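Local coordinates for BDI_3064 protein (Parabacteroides distasonis ATCC 8503, PDB 5Z06) that hydrolyses linear beta-1,2-glucan and beta-1,2-glucooligosaccharides of four or more units, releasing sophorose from the non-reducing end as an exo-acting enzyme, at residues A[233-238]-A[242-247]; A[223-226]-A[230-233]; A[258-263]-A[267-272]; A[202-207]-A[641-646]. One frame throughout, in Å; residues are numbered along the deposited sequence.

Contact 1 of 4, residues A[233-238]-A[242-247]; sequences PVAVRR and NRYTDF
Ala235 and Arg237 both press on the ring of Tyr244, which carries most of this contact. The Ala235 methyl meets the ring obliquely, CB lying 3.2 Å from Tyr244 CE1, a tight approach for two carbons. Arg237 comes to the ring edge and turns one face of its guanidinium toward it, CZ standing 3.4 Å from Tyr244 CD1; the two planes are 77° apart, so an edge meets a face. Val234 completes the shell with its CG2 branch, 4.2 Å from Tyr244 CE2, while Arg237 CG rests 3.5 Å from Arg243 O.

Behind this first shell stand the groups that fix it. A bend at chi2 (-69°) folds the Arg237 chain back, and NH1 donates to its own strand at Val236 O, 2.9 Å away; NH2 forms a salt bridge with Glu645. Tyr244 is held at its far end, OH donating to Asp246 OD1 over 2.7 Å, on the anti side of a carboxylate whose OD2 is engaged by Arg224 and Tyr257. Replacing Arg237 by a leucine would probably leave Glu645 without its charged mate and take from the Tyr244 edge the flat group set against it. A classic beta bulge sets both Val234 and Ala235 opposite Ile222, so consecutive side chains are directed at strand 243-247. No hydrogen bond links the two segments: strand 233-237 belongs to a four-stranded sheet and strand 243-247 to a three-stranded one, and their packing is the face-to-face meeting of a beta sandwich with the strand order of a fibronectin type III fold.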
# COMPACT_ATOMS: atom_id res chain seq x y z
N PRO A 233 -19.85 -15.10 -11.95
CA PRO A 233 -19.30 -14.29 -10.88
C PRO A 233 -17.78 -14.24 -11.03
O PRO A 233 -17.13 -15.27 -11.03
CB PRO A 233 -19.74 -15.05 -9.62
CG PRO A 233 -19.77 -16.48 -10.03
CD PRO A 233 -20.04 -16.51 -11.52
N VAL A 234 -17.21 -13.05 -11.21
CA VAL A 234 -15.77 -12.94 -11.45
C VAL A 234 -14.96 -12.45 -10.27
O VAL A 234 -13.76 -12.67 -10.24
CB VAL A 234 -15.42 -12.08 -12.67
CG1 VAL A 234 -15.81 -12.82 -13.94
CG2 VAL A 234 -16.05 -10.69 -12.58
N ALA A 235 -15.60 -11.79 -9.32
CA ALA A 235 -14.87 -11.23 -8.19
C ALA A 235 -15.80 -10.87 -7.07
O ALA A 235 -17.01 -10.74 -7.26
CB ALA A 235 -14.09 -9.98 -8.61
N VAL A 236 -15.20 -10.69 -5.89
CA VAL A 236 -15.90 -10.10 -4.77
C VAL A 236 -15.08 -8.91 -4.31
O VAL A 236 -13.85 -8.91 -4.41
CB VAL A 236 -16.13 -11.03 -3.57
CG1 VAL A 236 -17.10 -12.13 -3.94
CG2 VAL A 236 -14.83 -11.62 -3.01
N ARG A 237 -15.78 -7.91 -3.83
CA ARG A 237 -15.13 -6.78 -3.25
C ARG A 237 -15.76 -6.49 -1.92
O ARG A 237 -16.97 -6.34 -1.80
CB ARG A 237 -15.19 -5.58 -4.21
CG ARG A 237 -14.20 -5.69 -5.36
CD ARG A 237 -12.77 -5.55 -4.87
NE ARG A 237 -11.77 -5.65 -5.92
CZ ARG A 237 -11.20 -6.78 -6.36
NH1 ARG A 237 -11.55 -7.98 -5.89
NH2 ARG A 237 -10.30 -6.72 -7.32
N ARG A 238 -14.91 -6.42 -0.92
CA ARG A 238 -15.31 -6.04 0.41
C ARG A 238 -15.84 -4.61 0.39
O ARG A 238 -15.46 -3.82 -0.49
CB ARG A 238 -14.11 -6.15 1.33
CG ARG A 238 -13.60 -7.56 1.55
CD ARG A 238 -14.52 -8.28 2.50
NE ARG A 238 -14.23 -9.70 2.59
CZ ARG A 238 -14.87 -10.55 3.40
NH1 ARG A 238 -15.82 -10.13 4.22
NH2 ARG A 238 -14.55 -11.86 3.39
N ASN A 242 -15.45 0.23 -3.15
CA ASN A 242 -16.61 0.44 -4.03
C ASN A 242 -16.23 0.45 -5.51
O ASN A 242 -16.75 1.24 -6.33
CB ASN A 242 -17.31 1.76 -3.69
CG ASN A 242 -17.86 1.77 -2.29
OD1 ASN A 242 -18.35 0.75 -1.77
ND2 ASN A 242 -17.77 2.93 -1.66
N ARG A 243 -15.35 -0.47 -5.86
CA ARG A 243 -14.65 -0.38 -7.10
C ARG A 243 -14.13 -1.74 -7.43
O ARG A 243 -13.69 -2.45 -6.54
CB ARG A 243 -13.47 0.54 -6.90
CG ARG A 243 -13.32 1.42 -8.07
CD ARG A 243 -12.06 2.25 -7.97
NE ARG A 243 -12.46 3.58 -8.36
CZ ARG A 243 -12.86 3.93 -9.57
NH1 ARG A 243 -12.85 3.09 -10.59
NH2 ARG A 243 -13.23 5.18 -9.76
N TYR A 244 -14.13 -2.09 -8.71
CA TYR A 244 -13.54 -3.34 -9.11
C TYR A 244 -12.79 -3.15 -10.42
O TYR A 244 -13.31 -2.52 -11.35
CB TYR A 244 -14.59 -4.43 -9.23
CG TYR A 244 -14.04 -5.66 -9.87
CD1 TYR A 244 -13.02 -6.38 -9.25
CD2 TYR A 244 -14.48 -6.07 -11.12
CE1 TYR A 244 -12.47 -7.50 -9.85
CE2 TYR A 244 -13.95 -7.20 -11.72
CZ TYR A 244 -12.95 -7.90 -11.09
OH TYR A 244 -12.45 -9.00 -11.71
N THR A 245 -11.58 -3.69 -10.45
CA THR A 245 -10.72 -3.64 -11.59
C THR A 245 -10.67 -5.02 -12.22
O THR A 245 -10.11 -5.96 -11.66
CB THR A 245 -9.33 -3.14 -11.17
OG1 THR A 245 -9.42 -1.75 -10.85
CG2 THR A 245 -8.32 -3.34 -12.28
N ASP A 246 -11.26 -5.13 -13.40
CA ASP A 246 -11.31 -6.37 -14.09
C ASP A 246 -10.22 -6.38 -15.12
O ASP A 246 -10.36 -5.75 -16.17
CB ASP A 246 -12.64 -6.59 -14.78
CG ASP A 246 -12.84 -8.03 -15.19
OD1 ASP A 246 -12.45 -8.94 -14.42
OD2 ASP A 246 -13.37 -8.26 -16.30
N PHE A 247 -9.16 -7.10 -14.82
CA PHE A 247 -8.07 -7.19 -15.74
C PHE A 247 -8.36 -8.28 -16.76
O PHE A 247 -8.19 -9.45 -16.47
CB PHE A 247 -6.75 -7.46 -15.02
CG PHE A 247 -5.57 -7.21 -15.90
CD1 PHE A 247 -5.07 -8.22 -16.71
CD2 PHE A 247 -5.02 -5.95 -15.97
CE1 PHE A 247 -3.99 -7.98 -17.53
CE2 PHE A 247 -3.96 -5.70 -16.81
CZ PHE A 247 -3.43 -6.72 -17.58

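Contact 2 of 4, residues A[223-226]-A[230-233]; sequences YRSF and TYQP
Thr230 and Ser225 meet where the chain turns in the beta hairpin of strands 219-225 and 232-237. Ser225 OG, anti to its own backbone nitrogen (chi1 -177°), donates to Thr230 O at 2.8 Å, reaching that oxygen from above the carbonyl plane rather than at a lone pair. The same hydroxyl is bonded to Asp227 N within the turn, so one small side chain ties together the incoming and outgoing arms.

Next comes Tyr231, whose ring lies flat against Ser225. The Ser225 CB stands 3.3 Å from the centroid of the Tyr231 ring and only 7° off its normal, a CH-pi contact squarely over the face. The carbonyl carbon of Tyr223 lies at the edge of that ring, and the CB atoms of Tyr223 and Tyr231 are 4.0 Å apart. Lys258, from the neighbouring strand, adds a cation-pi interaction with Tyr231.

Gln232 brings the regular pairing. It forms an antiparallel hydrogen-bonded pair with Arg224, whose N donates to Gln232 O at 2.9 Å in a nearly straight bond (168°), and Gln232 N donates in turn to Arg224 O. The Arg224 side chain leaves on the same face of the sheet as that of Gln232; its guanidinium has Phe226 CZ over one face and reaches Asp246 in a salt bridge.

Pro233 and Tyr223 form the following, non-hydrogen-bonded pair, a position where the missing N-H of proline costs no bond across the hairpin. While the Tyr223 hydroxyl is bonded to Glu268, the CD2-CE2 side of the ring packs obliquely on the proline, Tyr223 CE2 lying 3.7 Å from Pro233 CB.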
# COMPACT_ATOMS: atom_id res chain seq x y z
N TYR A 223 -20.36 -9.61 -11.27
CA TYR A 223 -20.70 -10.54 -12.37
C TYR A 223 -20.30 -9.94 -13.70
O TYR A 223 -20.45 -8.76 -13.93
CB TYR A 223 -22.21 -10.82 -12.41
CG TYR A 223 -22.67 -11.63 -11.23
CD1 TYR A 223 -23.01 -10.99 -10.04
CD2 TYR A 223 -22.74 -13.02 -11.29
CE1 TYR A 223 -23.42 -11.72 -8.94
CE2 TYR A 223 -23.15 -13.76 -10.19
CZ TYR A 223 -23.49 -13.10 -9.02
OH TYR A 223 -23.89 -13.80 -7.92
N ARG A 224 -19.77 -10.79 -14.56
CA ARG A 224 -19.31 -10.36 -15.86
C ARG A 224 -19.96 -11.19 -16.96
O ARG A 224 -20.16 -12.39 -16.82
CB ARG A 224 -17.81 -10.50 -15.95
CG ARG A 224 -17.24 -9.92 -17.24
CD ARG A 224 -15.75 -10.09 -17.25
NE ARG A 224 -15.36 -11.49 -17.26
CZ ARG A 224 -14.13 -11.94 -16.99
NH1 ARG A 224 -13.14 -11.11 -16.67
NH2 ARG A 224 -13.88 -13.23 -17.05
N SER A 225 -20.25 -10.53 -18.07
CA SER A 225 -20.70 -11.20 -19.27
C SER A 225 -19.87 -10.70 -20.43
O SER A 225 -19.56 -9.51 -20.51
CB SER A 225 -22.17 -10.93 -19.51
OG SER A 225 -22.60 -11.66 -20.63
N PHE A 226 -19.48 -11.61 -21.31
CA PHE A 226 -18.89 -11.25 -22.59
C PHE A 226 -19.90 -11.14 -23.72
O PHE A 226 -19.57 -10.63 -24.78
CB PHE A 226 -17.79 -12.23 -22.97
CG PHE A 226 -16.62 -12.18 -22.05
CD1 PHE A 226 -15.98 -10.97 -21.76
CD2 PHE A 226 -16.12 -13.35 -21.49
CE1 PHE A 226 -14.88 -10.93 -20.91
CE2 PHE A 226 -15.01 -13.31 -20.65
CZ PHE A 226 -14.39 -12.10 -20.36
N THR A 230 -25.34 -14.32 -20.57
CA THR A 230 -24.91 -15.18 -19.48
C THR A 230 -23.81 -14.48 -18.66
O THR A 230 -22.78 -14.05 -19.21
CB THR A 230 -24.38 -16.51 -20.01
OG1 THR A 230 -25.30 -17.03 -20.98
CG2 THR A 230 -24.21 -17.51 -18.86
N TYR A 231 -24.05 -14.36 -17.35
CA TYR A 231 -23.07 -13.77 -16.45
C TYR A 231 -22.45 -14.85 -15.59
O TYR A 231 -23.12 -15.80 -15.22
CB TYR A 231 -23.72 -12.69 -15.60
CG TYR A 231 -24.06 -11.43 -16.37
CD1 TYR A 231 -25.16 -11.39 -17.24
CD2 TYR A 231 -23.29 -10.27 -16.24
CE1 TYR A 231 -25.47 -10.23 -17.95
CE2 TYR A 231 -23.60 -9.11 -16.95
CZ TYR A 231 -24.69 -9.10 -17.80
OH TYR A 231 -25.00 -7.96 -18.50
N GLN A 232 -21.16 -14.71 -15.31
CA GLN A 232 -20.46 -15.52 -14.32
C GLN A 232 -19.92 -14.60 -13.20
O GLN A 232 -19.57 -13.44 -13.47
CB GLN A 232 -19.33 -16.33 -14.98
CG GLN A 232 -19.80 -17.49 -15.86
CD GLN A 232 -20.50 -18.61 -15.08
OE1 GLN A 232 -21.73 -18.64 -14.98
NE2 GLN A 232 -19.71 -19.53 -14.52
N PRO A 233 -19.85 -15.10 -11.95
CA PRO A 233 -19.30 -14.29 -10.88
C PRO A 233 -17.78 -14.24 -11.03
O PRO A 233 -17.13 -15.27 -11.03
CB PRO A 233 -19.74 -15.05 -9.62
CG PRO A 233 -19.77 -16.48 -10.03
CD PRO A 233 -20.04 -16.51 -11.52

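Contact 3 of 4, residues A[258-263]-A[267-272]; sequences KVTAVD and NESNDS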
# COMPACT_ATOMS: atom_id res chain seq x y z
N LYS A 258 -22.23 -6.41 -13.71
CA LYS A 258 -23.41 -6.39 -12.89
C LYS A 258 -22.87 -6.67 -11.50
O LYS A 258 -22.05 -7.57 -11.31
CB LYS A 258 -24.30 -7.54 -13.32
CG LYS A 258 -25.78 -7.27 -13.32
CD LYS A 258 -26.50 -8.33 -14.17
CE LYS A 258 -26.12 -9.75 -13.73
NZ LYS A 258 -27.07 -10.78 -14.23
N VAL A 259 -23.35 -5.91 -10.52
CA VAL A 259 -22.86 -6.07 -9.17
C VAL A 259 -24.03 -6.30 -8.23
O VAL A 259 -25.05 -5.62 -8.32
CB VAL A 259 -22.05 -4.84 -8.76
CG1 VAL A 259 -21.58 -4.95 -7.31
CG2 VAL A 259 -20.87 -4.67 -9.71
N THR A 260 -23.86 -7.25 -7.32
CA THR A 260 -24.83 -7.47 -6.24
C THR A 260 -24.15 -7.23 -4.90
O THR A 260 -22.93 -7.26 -4.83
CB THR A 260 -25.38 -8.92 -6.27
OG1 THR A 260 -24.32 -9.84 -6.02
CG2 THR A 260 -26.02 -9.26 -7.62
N ALA A 261 -24.95 -6.98 -3.86
CA ALA A 261 -24.49 -6.96 -2.47
C ALA A 261 -24.86 -8.26 -1.78
O ALA A 261 -25.98 -8.76 -1.93
CB ALA A 261 -25.10 -5.79 -1.72
N VAL A 262 -23.92 -8.81 -1.02
CA VAL A 262 -24.09 -10.08 -0.34
C VAL A 262 -23.94 -9.81 1.15
O VAL A 262 -22.98 -9.16 1.56
CB VAL A 262 -23.03 -11.09 -0.80
CG1 VAL A 262 -23.17 -12.43 -0.09
CG2 VAL A 262 -23.12 -11.28 -2.31
N ASP A 263 -24.90 -10.27 1.95
CA ASP A 263 -24.84 -10.11 3.41
C ASP A 263 -24.10 -11.29 4.01
O ASP A 263 -23.75 -12.24 3.30
CB ASP A 263 -26.24 -9.90 4.02
CG ASP A 263 -27.14 -11.14 3.97
OD1 ASP A 263 -26.66 -12.29 3.93
OD2 ASP A 263 -28.37 -10.94 3.98
N ASN A 267 -27.08 -14.03 1.58
CA ASN A 267 -28.19 -13.62 0.72
C ASN A 267 -27.63 -12.60 -0.24
O ASN A 267 -26.68 -11.90 0.09
CB ASN A 267 -29.33 -12.98 1.51
CG ASN A 267 -29.84 -13.87 2.62
OD1 ASN A 267 -30.19 -15.03 2.39
ND2 ASN A 267 -29.85 -13.33 3.83
N GLU A 268 -28.25 -12.52 -1.40
CA GLU A 268 -27.77 -11.69 -2.47
C GLU A 268 -28.83 -10.67 -2.84
O GLU A 268 -29.99 -11.01 -3.02
CB GLU A 268 -27.42 -12.57 -3.67
CG GLU A 268 -26.72 -11.86 -4.82
CD GLU A 268 -25.70 -12.72 -5.56
OE1 GLU A 268 -25.64 -13.96 -5.38
OE2 GLU A 268 -24.93 -12.15 -6.33
N SER A 269 -28.43 -9.41 -2.95
CA SER A 269 -29.30 -8.38 -3.45
C SER A 269 -29.74 -8.70 -4.86
O SER A 269 -29.25 -9.63 -5.52
CB SER A 269 -28.58 -7.03 -3.50
OG SER A 269 -27.68 -6.99 -4.60
N ASN A 270 -30.66 -7.88 -5.34
CA ASN A 270 -30.94 -7.85 -6.76
C ASN A 270 -29.71 -7.32 -7.51
O ASN A 270 -28.75 -6.85 -6.90
CB ASN A 270 -32.21 -7.04 -7.07
CG ASN A 270 -32.10 -5.58 -6.67
OD1 ASN A 270 -31.44 -5.24 -5.69
ND2 ASN A 270 -32.76 -4.71 -7.42
N ASP A 271 -29.77 -7.43 -8.83
CA ASP A 271 -28.73 -6.92 -9.71
C ASP A 271 -28.70 -5.40 -9.73
O ASP A 271 -29.74 -4.75 -9.67
CB ASP A 271 -28.96 -7.39 -11.14
CG ASP A 271 -28.69 -8.85 -11.32
OD1 ASP A 271 -28.21 -9.50 -10.38
OD2 ASP A 271 -28.95 -9.36 -12.43
N SER A 272 -27.49 -4.85 -9.85
CA SER A 272 -27.32 -3.45 -10.24
C SER A 272 -27.76 -3.31 -11.69
O SER A 272 -27.98 -4.32 -12.37
CB SER A 272 -25.84 -3.04 -10.10
OG SER A 272 -25.02 -3.85 -10.92
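The return of the chain after strand 254-262 is closed by Asp263 and Asn267, which grip each other through backbone and side chain alike. Asp263 N donates to Asn267 O, while both carboxylate oxygens answer: OD1 takes Asn267 N at 3.0 Å from above the carboxylate plane, and OD2 takes Asn267 ND2 at 2.8 Å on its syn lone pair. The carboxylate and amide planes are turned 80° apart.

Further on, Ser269 N donates to Ala261 O over 2.7 Å. With chi1 near 76°, Ser269 OG sits between its own backbone nitrogen and carbonyl carbon, and there it accepts from Ala261 N at 2.8 Å. A serine hydroxyl has taken the acceptor role that a strand carbonyl would fill, and the device recurs at Ser272, whose OG receives Val259 N at 2.7 Å while its N donates to Val259 O. The segment 267-272 thus runs back along strand 254-262 as an irregular edge, in the antiparallel connection leading to strand 275-278, the last strand of this fibronectin type III-like sandwich.

Side chains add to the seam. Thr260 OG1 meets Glu268 OE2, modelled so close that the details of this bond are doubtful, and this carboxylate also holds Arg221 and Tyr223. Lys258 NZ makes a salt bridge with Asp271 OD2 at 3.0 Å, from above the carboxylate plane, while Asp271 OD1 lies 3.5 Å from Thr260 CG2.

Contact 4 of 4, residues A[202-207]-A[641-646]; sequences ERHIDI and FLWGEY
The imidazole of His204 turns one face to the edge of the Trp643 indole: NE1 stands 2.9 Å above the His204 plane, over its centre, and the planes meet at 59°. In this edge-to-face pair the imidazole and pyrrole centroids are 4.0 Å apart. The ring of Tyr201 also meets the imidazole, nearly parallel to it. At the edge of the imidazole, in its plane, lies the Asp206 carboxylate. His204 NE2 donates to Asp206 OD2 at 2.8 Å, striking that oxygen from well above the carboxylate plane, and ND1 is hydrogen-bonded to Tyr635. With CG anti to the backbone nitrogen (chi1 180°), Trp643 extends its pyrrole side from strand 643-644 toward strand 204-207. A water lies 2.8 Å from Gly644 O and, in a weaker approach, near Asp206 OD1; it cannot serve every acceptor around it. A leucine in place of His204 would probably leave Trp643 without the flat face under its NE1 and take from Asp206 OD2 and Tyr635 their shared partner. The imidazole, its nitrogens so bonded, offers its pi face to the polar indole edge, an approach likely to be electrostatically favourable where the beta sandwich meets the glycoamylase-like family region.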
# COMPACT_ATOMS: atom_id res chain seq x y z
N GLU A 202 -6.84 -0.38 -21.72
CA GLU A 202 -6.34 -1.31 -22.71
C GLU A 202 -6.49 -2.76 -22.32
O GLU A 202 -6.87 -3.63 -23.14
CB GLU A 202 -4.89 -1.00 -23.00
CG GLU A 202 -4.33 -1.86 -24.13
CD GLU A 202 -2.89 -1.60 -24.37
OE1 GLU A 202 -2.09 -2.49 -24.08
OE2 GLU A 202 -2.55 -0.50 -24.84
N ARG A 203 -6.16 -3.05 -21.07
CA ARG A 203 -6.15 -4.41 -20.57
C ARG A 203 -7.16 -4.63 -19.47
O ARG A 203 -7.29 -5.75 -18.95
CB ARG A 203 -4.77 -4.74 -20.04
CG ARG A 203 -3.66 -4.44 -21.02
CD ARG A 203 -3.81 -5.26 -22.26
NE ARG A 203 -2.71 -5.00 -23.18
CZ ARG A 203 -2.17 -5.89 -23.99
NH1 ARG A 203 -2.63 -7.14 -24.03
NH2 ARG A 203 -1.17 -5.54 -24.79
N HIS A 204 -7.91 -3.58 -19.12
CA HIS A 204 -8.82 -3.72 -18.02
C HIS A 204 -9.98 -2.79 -18.13
O HIS A 204 -9.92 -1.82 -18.87
CB HIS A 204 -8.10 -3.50 -16.70
CG HIS A 204 -7.98 -2.08 -16.32
ND1 HIS A 204 -7.04 -1.25 -16.89
CD2 HIS A 204 -8.68 -1.32 -15.44
CE1 HIS A 204 -7.18 -0.04 -16.38
NE2 HIS A 204 -8.16 -0.06 -15.50
N ILE A 205 -11.02 -3.14 -17.38
CA ILE A 205 -12.19 -2.33 -17.22
C ILE A 205 -12.36 -2.09 -15.74
O ILE A 205 -12.32 -3.01 -14.93
CB ILE A 205 -13.45 -2.99 -17.79
CG1 ILE A 205 -13.21 -3.28 -19.27
CG2 ILE A 205 -14.66 -2.08 -17.56
CD1 ILE A 205 -14.30 -4.07 -19.95
N ASP A 206 -12.54 -0.82 -15.40
CA ASP A 206 -12.82 -0.42 -14.05
C ASP A 206 -14.30 -0.21 -13.93
O ASP A 206 -14.87 0.55 -14.71
CB ASP A 206 -12.11 0.89 -13.74
CG ASP A 206 -10.65 0.69 -13.46
OD1 ASP A 206 -10.34 -0.32 -12.79
OD2 ASP A 206 -9.83 1.54 -13.88
N ILE A 207 -14.90 -0.84 -12.93
CA ILE A 207 -16.26 -0.51 -12.57
C ILE A 207 -16.25 0.11 -11.20
O ILE A 207 -15.35 -0.12 -10.40
CB ILE A 207 -17.24 -1.71 -12.70
CG1 ILE A 207 -16.98 -2.78 -11.64
CG2 ILE A 207 -17.18 -2.27 -14.12
CD1 ILE A 207 -17.92 -3.98 -11.72
N PHE A 641 -2.29 -9.39 -11.88
CA PHE A 641 -2.12 -9.34 -10.43
C PHE A 641 -1.69 -8.01 -9.90
O PHE A 641 -1.95 -7.72 -8.75
CB PHE A 641 -1.13 -10.41 -9.94
CG PHE A 641 0.28 -10.19 -10.39
CD1 PHE A 641 1.15 -9.42 -9.63
CD2 PHE A 641 0.76 -10.79 -11.54
CE1 PHE A 641 2.46 -9.23 -10.02
CE2 PHE A 641 2.07 -10.58 -11.95
CZ PHE A 641 2.91 -9.80 -11.18
N LEU A 642 -1.00 -7.20 -10.70
CA LEU A 642 -0.36 -5.99 -10.20
C LEU A 642 -1.18 -4.71 -10.38
O LEU A 642 -0.92 -3.73 -9.68
CB LEU A 642 1.01 -5.82 -10.86
CG LEU A 642 1.97 -4.81 -10.26
CD1 LEU A 642 2.20 -5.13 -8.80
CD2 LEU A 642 3.30 -4.87 -11.00
N TRP A 643 -2.13 -4.69 -11.31
CA TRP A 643 -2.95 -3.50 -11.55
C TRP A 643 -4.27 -3.63 -10.81
O TRP A 643 -4.96 -4.60 -10.94
CB TRP A 643 -3.23 -3.33 -13.02
CG TRP A 643 -4.06 -2.15 -13.29
CD1 TRP A 643 -5.36 -2.15 -13.64
CD2 TRP A 643 -3.65 -0.79 -13.23
NE1 TRP A 643 -5.80 -0.87 -13.81
CE2 TRP A 643 -4.77 -0.00 -13.58
CE3 TRP A 643 -2.43 -0.15 -12.95
CZ2 TRP A 643 -4.72 1.39 -13.65
CZ3 TRP A 643 -2.38 1.26 -13.01
CH2 TRP A 643 -3.53 2.01 -13.36
N GLY A 644 -4.60 -2.62 -10.04
CA GLY A 644 -5.76 -2.64 -9.20
C GLY A 644 -6.51 -1.32 -9.28
O GLY A 644 -6.19 -0.45 -10.11
N GLU A 645 -7.42 -1.17 -8.33
CA GLU A 645 -8.44 -0.12 -8.33
C GLU A 645 -7.84 1.23 -8.03
O GLU A 645 -8.40 2.26 -8.46
CB GLU A 645 -9.51 -0.43 -7.28
CG GLU A 645 -10.39 -1.63 -7.63
CD GLU A 645 -9.74 -2.98 -7.39
OE1 GLU A 645 -8.65 -3.06 -6.81
OE2 GLU A 645 -10.36 -3.97 -7.77
N TYR A 646 -6.73 1.23 -7.27
CA TYR A 646 -6.07 2.46 -6.90
C TYR A 646 -4.68 2.58 -7.51
O TYR A 646 -3.82 3.26 -6.98
CB TYR A 646 -6.03 2.62 -5.39
CG TYR A 646 -7.38 2.85 -4.73
CD1 TYR A 646 -8.41 3.54 -5.37
CD2 TYR A 646 -7.61 2.40 -3.46
CE1 TYR A 646 -9.62 3.73 -4.74
CE2 TYR A 646 -8.81 2.61 -2.82
CZ TYR A 646 -9.80 3.28 -3.47
OH TYR A 646 -10.98 3.46 -2.83
O HOH W 1 -7.74 0.61 -12.18

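How the contacts relate
Contacts 1, 2 and 3 lie within one beta sandwich, and contact 4 joins it to the region of the glycoamylase-like family. The four form a ring of neighbours: contact 1 touches 2 and 4, contact 3 touches the same two, and 1 and 3 come no nearer than about 6 Å between nearest atoms. Contact 1 shares Pro233 with contact 2 and reaches contact 4 through Thr245 OG1, 2.6 Å from Asp206 OD1, a probable hydrogen bond. Tyr223 N, 2.7 Å from Lys258 O, joins contacts 2 and 3. Val259 CG2 and Ile207 CD1 touch at 3.6 Å between contacts 3 and 4. The bound calcium, held by Glu12, Asn13, Thr49, Asn52 and Asp175, lies about 9 Å from the Ala235 side chain.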